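Local coordinates for Cif (Cell cycle inhibiting factor) (Escherichia coli, PDB 3EFY), which is the C-terminal catalytic part of a bacterial effector that deamidates a glutamine side chain of host NEDD8, thereby disabling cullin-RING ubiquitin ligases and inhibiting the host cell cycle, at residues 59-63 with 153-159; 66-71 with 82-88; 130-134 with 143-147. One frame throughout, in Å; residues are numbered along the deposited sequence.

How the contacts relate
Contact 2 holds two of the three active-site residues, His66 and Gln86. The side chain of His66 is about 4 Å from that of Cys10, the third, on helix 10-22. Contact 1 belongs to the same antiparallel sheet, with its centre 16 Å from that of contact 2. The two touch where Asp61 N lies 2.8 Å from His66 O and Asp61 OD2 2.7 Å from Tyr68 OH, both probable hydrogen bonds. Contact 3 lies apart, its nearest atoms about 7 Å from each of the others, although the side chain of Ile133 is about 8 Å from that of His66. Along the chain, contacts 2 and 3 lie in series inside the loop closed by contact 1.

Contact 1 (59-63 with 153-159); sequences VNDGA and YQKHDNF
Phe159 overlaps Asp61 and Val59 with its ring: CE1 is 3.3 Å from Asp61 CG, and Val59 CG1 lies at the ring edge, 4.0 Å from Phe159 CD1. The phenylalanine is an m rotamer (chi1 -73°, chi2 -83°); Val59 and Asp61 are both t. Residues 59-61 end strand 54-61, and Phe159 opens strand 159-166, the edge strand beside it; the contact is the end of their pairing, where one chain leaves the antiparallel sheet and the other enters. Asp61 and Phe159 form an antiparallel non-hydrogen-bonded pair, CA to CA 5.0 Å, with their side chains on the same sheet face. The last link of this pairing runs from Gly62 N to Asn158 O, 2.9 Å with an N-H...O angle of 139°, while Phe159 CA makes a CA-H...O contact of 3.4 Å with Asn60 O. Beyond the pair, Gly62 (-70/-40) and Ala63 (-68/-46) are helical in backbone conformation. A CB ideally placed on Gly62 would lie 2.5 Å from Asn158 O, a clash. Residues 153-158 form a loop that doubles back through Asp157 in the left-handed region (58/39), so that its two ends face successive residues: Tyr153 CA lies 4.6 Å from Ala63 CA, and Asn158 CA 4.7 Å from Gly62 CA. Phe120 of helix 113-124 meets the Phe159 ring edge-to-face. The Asp61 side chain is about 5 Å from that of the active-site His66. Its carboxylate is bonded by Tyr68 OH, Tyr119 OH and Leu64 N, which implies that a buried charge can rest beside an aromatic ring because its polar needs are met elsewhere.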
loop_
_atom_site.group_PDB
_atom_site.type_symbol
_atom_site.label_atom_id
_atom_site.label_comp_id
_atom_site.label_asym_id
_atom_site.label_seq_id
_atom_site.Cartn_x
_atom_site.Cartn_y
_atom_site.Cartn_z
ATOM N N VAL A 59 -2.588 -11.379 13.738
ATOM C CA VAL A 59 -2.403 -12.649 14.371
ATOM C C VAL A 59 -1.593 -13.619 13.523
ATOM O O VAL A 59 -1.964 -13.914 12.396
ATOM C CB VAL A 59 -3.762 -13.365 14.639
ATOM C CG1 VAL A 59 -3.536 -14.631 15.467
ATOM C CG2 VAL A 59 -4.754 -12.363 15.340
ATOM N N ASN A 60 -0.519 -14.120 14.105
ATOM C CA ASN A 60 0.302 -15.201 13.504
ATOM C C ASN A 60 -0.015 -16.426 14.350
ATOM O O ASN A 60 0.420 -16.550 15.502
ATOM C CB ASN A 60 1.785 -14.786 13.569
ATOM C CG ASN A 60 2.575 -15.141 12.352
ATOM O OD1 ASN A 60 3.725 -15.629 12.529
ATOM N ND2 ASN A 60 2.094 -14.864 11.125
ATOM N N ASP A 61 -0.910 -17.268 13.826
ATOM C CA ASP A 61 -1.439 -18.410 14.532
ATOM C C ASP A 61 -0.690 -19.668 14.092
ATOM O O ASP A 61 -1.012 -20.266 13.092
ATOM C CB ASP A 61 -2.948 -18.471 14.229
ATOM C CG ASP A 61 -3.717 -19.514 14.995
ATOM O OD1 ASP A 61 -3.143 -20.510 15.469
ATOM O OD2 ASP A 61 -4.977 -19.315 15.081
ATOM N N GLY A 62 0.281 -20.056 14.933
ATOM C CA GLY A 62 1.199 -21.144 14.611
ATOM C C GLY A 62 0.478 -22.482 14.620
ATOM O O GLY A 62 0.744 -23.355 13.763
ATOM N N ALA A 63 -0.414 -22.673 15.585
ATOM C CA ALA A 63 -1.124 -23.956 15.725
ATOM C C ALA A 63 -2.102 -24.213 14.572
ATOM O O ALA A 63 -2.141 -25.317 13.968
ATOM C CB ALA A 63 -1.834 -23.989 17.067
ATOM N N TYR A 153 0.225 -27.931 16.860
ATOM C CA TYR A 153 0.441 -27.459 18.222
ATOM C C TYR A 153 1.908 -27.647 18.659
ATOM O O TYR A 153 2.496 -28.720 18.491
ATOM C CB TYR A 153 -0.516 -28.148 19.198
ATOM C CG TYR A 153 -0.341 -27.708 20.630
ATOM C CD1 TYR A 153 -0.727 -26.430 21.039
ATOM C CD2 TYR A 153 0.220 -28.561 21.582
ATOM C CE1 TYR A 153 -0.561 -26.012 22.347
ATOM C CE2 TYR A 153 0.378 -28.155 22.910
ATOM C CZ TYR A 153 -0.008 -26.877 23.286
ATOM O OH TYR A 153 0.149 -26.465 24.596
ATOM N N GLN A 154 2.493 -26.575 19.192
ATOM C CA GLN A 154 3.799 -26.621 19.869
ATOM C C GLN A 154 3.579 -26.294 21.366
ATOM O O GLN A 154 2.547 -25.723 21.733
ATOM C CB GLN A 154 4.818 -25.691 19.165
ATOM C CG GLN A 154 4.268 -24.349 18.550
ATOM C CD GLN A 154 3.652 -24.474 17.103
ATOM O OE1 GLN A 154 4.155 -25.240 16.257
ATOM N NE2 GLN A 154 2.578 -23.699 16.827
ATOM N N LYS A 155 4.506 -26.693 22.238
ATOM C CA LYS A 155 4.277 -26.587 23.695
ATOM C C LYS A 155 4.111 -25.135 24.174
ATOM O O LYS A 155 3.239 -24.845 24.993
ATOM C CB LYS A 155 5.384 -27.305 24.498
ATOM C CG LYS A 155 5.007 -27.607 25.971
ATOM C CD LYS A 155 5.450 -29.033 26.412
ATOM C CE LYS A 155 4.780 -29.464 27.730
ATOM N NZ LYS A 155 4.945 -30.927 28.064
ATOM N N HIS A 156 4.928 -24.226 23.662
ATOM C CA HIS A 156 4.701 -22.799 23.925
ATOM C C HIS A 156 4.903 -21.976 22.651
ATOM O O HIS A 156 5.280 -22.512 21.605
ATOM C CB HIS A 156 5.578 -22.316 25.096
ATOM C CG HIS A 156 5.112 -22.806 26.443
ATOM N ND1 HIS A 156 3.979 -22.318 27.065
ATOM C CD2 HIS A 156 5.614 -23.754 27.274
ATOM C CE1 HIS A 156 3.808 -22.937 28.221
ATOM N NE2 HIS A 156 4.784 -23.816 28.370
ATOM N N ASP A 157 4.596 -20.683 22.728
ATOM C CA ASP A 157 4.795 -19.753 21.609
ATOM C C ASP A 157 4.065 -20.115 20.304
ATOM O O ASP A 157 4.614 -19.911 19.215
ATOM C CB ASP A 157 6.278 -19.600 21.287
ATOM C CG ASP A 157 7.125 -19.266 22.499
ATOM O OD1 ASP A 157 6.598 -18.692 23.495
ATOM O OD2 ASP A 157 8.334 -19.589 22.431
ATOM N N ASN A 158 2.840 -20.618 20.417
ATOM C CA ASN A 158 1.995 -20.880 19.260
ATOM C C ASN A 158 1.631 -19.544 18.549
ATOM O O ASN A 158 1.716 -19.430 17.329
ATOM C CB ASN A 158 0.722 -21.596 19.729
ATOM C CG ASN A 158 1.001 -23.031 20.178
ATOM O OD1 ASN A 158 1.011 -23.340 21.390
ATOM N ND2 ASN A 158 1.289 -23.891 19.205
ATOM N N PHE A 159 1.295 -18.540 19.352
ATOM C CA PHE A 159 0.813 -17.268 18.813
ATOM C C PHE A 159 1.869 -16.174 18.900
ATOM O O PHE A 159 2.641 -16.108 19.865
ATOM C CB PHE A 159 -0.408 -16.782 19.590
ATOM C CG PHE A 159 -1.669 -17.565 19.320
ATOM C CD1 PHE A 159 -2.446 -17.264 18.223
ATOM C CD2 PHE A 159 -2.057 -18.572 20.159
ATOM C CE1 PHE A 159 -3.623 -17.945 17.949
ATOM C CE2 PHE A 159 -3.273 -19.280 19.923
ATOM C CZ PHE A 159 -4.035 -18.985 18.794
#

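Contact 2 (66-71 with 82-88); sequences HAYIVD and AFLYQSD
His66 adopts a t rotamer (chi1 -173°, chi2 35°) that carries its imidazole across to residues 86-88, where NE2 donates to Gln86 OE1 at 2.7 Å. Gln86 (chi1 58°, p; chi2 165°, t; chi3 -15°) meets it with OE1, while its NE2 bonds Phe137 O. Ser87 O lies at the edge of the imidazole, 3.1 Å from His66 CE1, and Asp88 OD2 lies over one face, 3.5 Å from CE1; Asp88 OD2 also bonds Thr94. Water 1 sits 2.8 Å from His66 ND1 and donates a weak bond to Asp88 OD1 at 2.9 Å. Water 2 donates to Ala67 O (2.8 Å) and accepts from Ser87 N (3.1 Å), filling the gap where the chains diverge and His66 CA and Asp88 CA are 7.5 Å apart. With Cys10 beside His66, this is consistent with the Cys-His-Gln triad of a papain-like (clan CA) fold, the histidine and glutamine both brought in by the hairpin of strands 66-72 and 81-85. The strand axes run at 162°, 4.5 Å apart. Hydrogen-bonded pairs Ile69-Tyr85 (N to O 2.9 Å both ways) and Asp71-Phe83 (N to O 2.8 Å both ways) flank the non-hydrogen-bonded pair Val70-Leu84. On the Ile69 face, Tyr85 (m, chi1 -44°) lies along the sheet so that its OH donates to Asp71 OD2 at 2.6 Å, with CD2 4.0 Å from Ile69 CG2. On the Val70 face, Tyr68 (p, chi1 46°) places CD1 4.2 Å from Leu84 CD1, while its hydroxyl bonds Asp61.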
loop_
_atom_site.group_PDB
_atom_site.type_symbol
_atom_site.label_atom_id
_atom_site.label_comp_id
_atom_site.label_asym_id
_atom_site.label_seq_id
_atom_site.Cartn_x
_atom_site.Cartn_y
_atom_site.Cartn_z
ATOM N N HIS A 66 -1.829 -20.235 10.259
ATOM C CA HIS A 66 -2.633 -19.297 9.548
ATOM C C HIS A 66 -2.368 -17.877 10.124
ATOM O O HIS A 66 -1.947 -17.775 11.253
ATOM C CB HIS A 66 -4.087 -19.695 9.790
ATOM C CG HIS A 66 -5.052 -18.915 8.979
ATOM N ND1 HIS A 66 -4.755 -18.500 7.700
ATOM C CD2 HIS A 66 -6.318 -18.486 9.241
ATOM C CE1 HIS A 66 -5.770 -17.784 7.251
ATOM N NE2 HIS A 66 -6.750 -17.807 8.138
ATOM N N ALA A 67 -2.442 -16.874 9.286
ATOM C CA ALA A 67 -2.372 -15.468 9.737
ATOM C C ALA A 67 -3.623 -14.712 9.324
ATOM O O ALA A 67 -4.220 -14.981 8.283
ATOM C CB ALA A 67 -1.127 -14.776 9.150
ATOM N N TYR A 68 -4.013 -13.703 10.115
ATOM C CA TYR A 68 -5.274 -13.012 9.873
ATOM C C TYR A 68 -5.336 -11.738 10.725
ATOM O O TYR A 68 -4.495 -11.559 11.591
ATOM C CB TYR A 68 -6.481 -13.938 10.159
ATOM C CG TYR A 68 -6.420 -14.712 11.411
ATOM C CD1 TYR A 68 -6.950 -14.213 12.607
ATOM C CD2 TYR A 68 -5.773 -15.966 11.509
ATOM C CE1 TYR A 68 -6.899 -14.959 13.787
ATOM C CE2 TYR A 68 -5.690 -16.640 12.661
ATOM C CZ TYR A 68 -6.232 -16.160 13.834
ATOM O OH TYR A 68 -6.152 -16.919 14.986
ATOM N N ILE A 69 -6.337 -10.907 10.467
ATOM C CA ILE A 69 -6.465 -9.566 11.114
ATOM C C ILE A 69 -7.745 -9.545 11.940
ATOM O O ILE A 69 -8.790 -9.979 11.452
ATOM C CB ILE A 69 -6.535 -8.482 10.089
ATOM C CG1 ILE A 69 -5.310 -8.440 9.142
ATOM C CG2 ILE A 69 -6.690 -7.116 10.797
ATOM C CD1 ILE A 69 -3.985 -8.345 9.872
ATOM N N VAL A 70 -7.682 -8.994 13.158
ATOM C CA VAL A 70 -8.867 -8.710 13.976
ATOM C C VAL A 70 -8.920 -7.195 14.145
ATOM O O VAL A 70 -7.939 -6.568 14.587
ATOM C CB VAL A 70 -8.801 -9.392 15.282
ATOM C CG1 VAL A 70 -10.064 -9.036 16.139
ATOM C CG2 VAL A 70 -8.717 -10.910 15.104
ATOM N N ASP A 71 -10.031 -6.628 13.680
ATOM C CA ASP A 71 -10.280 -5.172 13.679
ATOM C C ASP A 71 -11.202 -4.958 14.900
ATOM O O ASP A 71 -12.308 -5.554 14.960
ATOM C CB ASP A 71 -10.904 -4.790 12.344
ATOM C CG ASP A 71 -11.349 -3.324 12.243
ATOM O OD1 ASP A 71 -11.203 -2.575 13.233
ATOM O OD2 ASP A 71 -11.827 -2.924 11.148
ATOM N N ALA A 82 -15.907 -7.081 17.082
ATOM C CA ALA A 82 -14.693 -7.064 16.270
ATOM C C ALA A 82 -15.044 -7.595 14.881
ATOM O O ALA A 82 -16.116 -8.177 14.696
ATOM C CB ALA A 82 -13.639 -7.931 16.934
ATOM N N PHE A 83 -14.117 -7.455 13.930
ATOM C CA PHE A 83 -14.274 -8.006 12.597
ATOM C C PHE A 83 -13.025 -8.829 12.323
ATOM O O PHE A 83 -11.931 -8.469 12.760
ATOM C CB PHE A 83 -14.443 -6.918 11.588
ATOM C CG PHE A 83 -15.714 -6.100 11.797
ATOM C CD1 PHE A 83 -16.870 -6.424 11.114
ATOM C CD2 PHE A 83 -15.724 -5.021 12.659
ATOM C CE1 PHE A 83 -18.038 -5.688 11.295
ATOM C CE2 PHE A 83 -16.912 -4.278 12.857
ATOM C CZ PHE A 83 -18.048 -4.626 12.168
ATOM N N LEU A 84 -13.178 -9.900 11.578
ATOM C CA LEU A 84 -12.034 -10.762 11.189
ATOM C C LEU A 84 -11.860 -10.708 9.678
ATOM O O LEU A 84 -12.802 -10.924 8.925
ATOM C CB LEU A 84 -12.304 -12.191 11.614
ATOM C CG LEU A 84 -11.067 -13.125 11.638
ATOM C CD1 LEU A 84 -11.169 -14.128 12.831
ATOM C CD2 LEU A 84 -11.079 -13.745 10.344
ATOM N N TYR A 85 -10.627 -10.442 9.222
ATOM C CA TYR A 85 -10.274 -10.362 7.826
ATOM C C TYR A 85 -9.156 -11.403 7.552
ATOM O O TYR A 85 -8.211 -11.529 8.314
ATOM C CB TYR A 85 -9.758 -8.981 7.376
ATOM C CG TYR A 85 -10.582 -7.814 7.913
ATOM C CD1 TYR A 85 -11.955 -7.826 7.841
ATOM C CD2 TYR A 85 -9.949 -6.727 8.519
ATOM C CE1 TYR A 85 -12.715 -6.732 8.334
ATOM C CE2 TYR A 85 -10.694 -5.666 9.000
ATOM C CZ TYR A 85 -12.068 -5.701 8.933
ATOM O OH TYR A 85 -12.836 -4.646 9.463
ATOM N N GLN A 86 -9.242 -12.103 6.428
ATOM C CA GLN A 86 -8.297 -13.181 6.127
ATOM C C GLN A 86 -8.367 -13.572 4.659
ATOM O O GLN A 86 -9.383 -13.332 3.985
ATOM C CB GLN A 86 -8.587 -14.416 6.984
ATOM C CG GLN A 86 -10.044 -14.968 6.806
ATOM C CD GLN A 86 -10.279 -16.347 7.341
ATOM O OE1 GLN A 86 -9.350 -17.127 7.641
ATOM N NE2 GLN A 86 -11.561 -16.699 7.444
ATOM N N SER A 87 -7.311 -14.234 4.209
ATOM C CA SER A 87 -7.354 -15.114 3.027
ATOM C C SER A 87 -6.670 -16.413 3.409
ATOM O O SER A 87 -6.010 -16.467 4.430
ATOM C CB SER A 87 -6.681 -14.496 1.789
ATOM O OG SER A 87 -5.271 -14.467 1.921
ATOM N N ASP A 88 -6.751 -17.455 2.564
ATOM C CA ASP A 88 -6.138 -18.729 2.937
ATOM C C ASP A 88 -5.859 -19.513 1.635
ATOM O O ASP A 88 -6.714 -19.570 0.757
ATOM C CB ASP A 88 -7.123 -19.471 3.821
ATOM C CG ASP A 88 -6.520 -20.561 4.654
ATOM O OD1 ASP A 88 -5.634 -21.349 4.186
ATOM O OD2 ASP A 88 -7.023 -20.716 5.774
HETATM O O HOH W 1 -3.634 -20.471 6.103
HETATM O O HOH W 2 -4.973 -13.460 6.040
#

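Contact 3 (130-134 with 143-147); sequences LEQIA and VKMLR
Leu146 is the deeper-set of two bumps that residues 143-147 press on the first turn of helix 130-137. Its side chain (m, t) drives CD1 into a hollow walled by Leu130, Ile133 and Ala134: CD1 is 3.8 Å from Leu130 CD2, 3.8 Å from Ile133 CG2 and 4.0 Å from Ala134 CB. The floor of the hollow is backbone, with Leu130 O 3.5 Å and Ala134 N 3.8 Å from Leu146 CD1. Beneath it the helix is intact, Ala134 N donating to Leu130 O at 2.9 Å. Val143 (chi1 69°, p) is the second bump, seated in the shallow hollow between Leu130, Glu131 and Ala134. Its CG2 meets Leu130 CB at 3.5 Å, its CB lies 4.3 Å from Ala134 CB, and its CG1 rests 3.8 Å from OE2 of Glu131, whose m, m side chain bends back toward the valine. The small side chain of Ala134 lets the two chains come close, its CA lying 5.3 Å from Val143 CA. The spacing of the two bumps is set by a short 3-10 turn, 143-145, closed by the bond from Leu146 N to Val143 O at 3.1 Å; Leu146 is extended (-86/158). The joint is mostly apolar and buries 296 Å², closing the short connection that turns the chain back onto its own helix. Behind the helix, Ile133 and Gln132 touch Tyr119 of helix 113-124, whereas Leu146 reaches Thr94 and Arg147 pairs through its backbone with Val93, so the returning segment lies between helix 130-137 and the 93-94 loop that follows strand 81-85.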
loop_
_atom_site.group_PDB
_atom_site.type_symbol
_atom_site.label_atom_id
_atom_site.label_comp_id
_atom_site.label_asym_id
_atom_site.label_seq_id
_atom_site.Cartn_x
_atom_site.Cartn_y
_atom_site.Cartn_z
ATOM N N LEU A 130 -13.262 -28.089 16.851
ATOM C CA LEU A 130 -13.461 -27.896 15.420
ATOM C C LEU A 130 -14.683 -27.051 15.084
ATOM O O LEU A 130 -14.677 -26.308 14.087
ATOM C CB LEU A 130 -13.530 -29.231 14.669
ATOM C CG LEU A 130 -12.240 -30.003 14.415
ATOM C CD1 LEU A 130 -12.600 -31.306 13.690
ATOM C CD2 LEU A 130 -11.203 -29.188 13.602
ATOM N N GLU A 131 -15.737 -27.131 15.903
ATOM C CA GLU A 131 -16.885 -26.297 15.671
ATOM C C GLU A 131 -16.492 -24.831 15.877
ATOM O O GLU A 131 -16.925 -23.990 15.119
ATOM C CB GLU A 131 -18.076 -26.672 16.562
ATOM C CG GLU A 131 -18.641 -28.078 16.283
ATOM C CD GLU A 131 -19.450 -28.209 14.993
ATOM O OE1 GLU A 131 -19.618 -27.216 14.240
ATOM O OE2 GLU A 131 -19.927 -29.345 14.722
ATOM N N GLN A 132 -15.675 -24.595 16.894
ATOM C CA GLN A 132 -15.184 -23.233 17.236
ATOM C C GLN A 132 -14.383 -22.668 16.037
ATOM O O GLN A 132 -14.607 -21.562 15.579
ATOM C CB GLN A 132 -14.340 -23.319 18.478
ATOM C CG GLN A 132 -13.693 -22.045 18.892
ATOM C CD GLN A 132 -12.960 -22.161 20.208
ATOM O OE1 GLN A 132 -12.098 -23.038 20.417
ATOM N NE2 GLN A 132 -13.297 -21.257 21.118
ATOM N N ILE A 133 -13.498 -23.491 15.491
ATOM C CA ILE A 133 -12.651 -23.081 14.344
ATOM C C ILE A 133 -13.484 -22.831 13.108
ATOM O O ILE A 133 -13.331 -21.830 12.418
ATOM C CB ILE A 133 -11.534 -24.133 14.075
ATOM C CG1 ILE A 133 -10.564 -24.221 15.228
ATOM C CG2 ILE A 133 -10.765 -23.842 12.744
ATOM C CD1 ILE A 133 -9.617 -25.405 15.117
ATOM N N ALA A 134 -14.430 -23.727 12.798
ATOM C CA ALA A 134 -15.298 -23.487 11.653
ATOM C C ALA A 134 -16.148 -22.262 11.764
ATOM O O ALA A 134 -16.330 -21.528 10.789
ATOM C CB ALA A 134 -16.205 -24.693 11.392
ATOM N N VAL A 143 -17.721 -27.595 9.511
ATOM C CA VAL A 143 -16.693 -28.359 10.177
ATOM C C VAL A 143 -16.131 -29.495 9.278
ATOM O O VAL A 143 -14.957 -29.845 9.389
ATOM C CB VAL A 143 -17.204 -28.902 11.536
ATOM C CG1 VAL A 143 -18.275 -29.974 11.320
ATOM C CG2 VAL A 143 -16.073 -29.503 12.340
ATOM N N LYS A 144 -16.952 -30.003 8.364
ATOM C CA LYS A 144 -16.498 -31.078 7.468
ATOM C C LYS A 144 -15.436 -30.623 6.492
ATOM O O LYS A 144 -14.763 -31.471 5.889
ATOM C CB LYS A 144 -17.656 -31.696 6.687
ATOM C CG LYS A 144 -18.687 -32.321 7.598
ATOM C CD LYS A 144 -19.751 -33.013 6.810
ATOM C CE LYS A 144 -20.773 -33.666 7.734
ATOM N NZ LYS A 144 -22.003 -34.047 6.950
ATOM N N MET A 145 -15.272 -29.312 6.302
ATOM C CA MET A 145 -14.232 -28.813 5.396
ATOM C C MET A 145 -12.868 -28.666 6.052
ATOM O O MET A 145 -11.885 -28.382 5.351
ATOM C CB MET A 145 -14.633 -27.494 4.750
ATOM C CG MET A 145 -15.860 -27.515 3.879
ATOM S SD MET A 145 -15.432 -28.517 2.440
ATOM C CE MET A 145 -16.331 -29.989 2.859
ATOM N N LEU A 146 -12.782 -28.824 7.370
ATOM C CA LEU A 146 -11.539 -28.668 8.083
ATOM C C LEU A 146 -10.763 -29.948 8.089
ATOM O O LEU A 146 -11.331 -31.039 7.924
ATOM C CB LEU A 146 -11.774 -28.265 9.525
ATOM C CG LEU A 146 -12.554 -26.966 9.676
ATOM C CD1 LEU A 146 -12.724 -26.732 11.193
ATOM C CD2 LEU A 146 -11.888 -25.740 9.010
ATOM N N ARG A 147 -9.475 -29.814 8.288
ATOM C CA ARG A 147 -8.576 -30.953 8.437
ATOM C C ARG A 147 -7.816 -30.858 9.756
ATOM O O ARG A 147 -6.738 -30.261 9.822
ATOM C CB ARG A 147 -7.629 -31.008 7.253
ATOM C CG ARG A 147 -8.341 -31.409 5.929
ATOM C CD ARG A 147 -7.353 -31.648 4.836
ATOM N NE ARG A 147 -8.020 -32.094 3.617
ATOM C CZ ARG A 147 -7.386 -32.303 2.468
ATOM N NH1 ARG A 147 -6.076 -32.139 2.373
ATOM N NH2 ARG A 147 -8.077 -32.682 1.413
#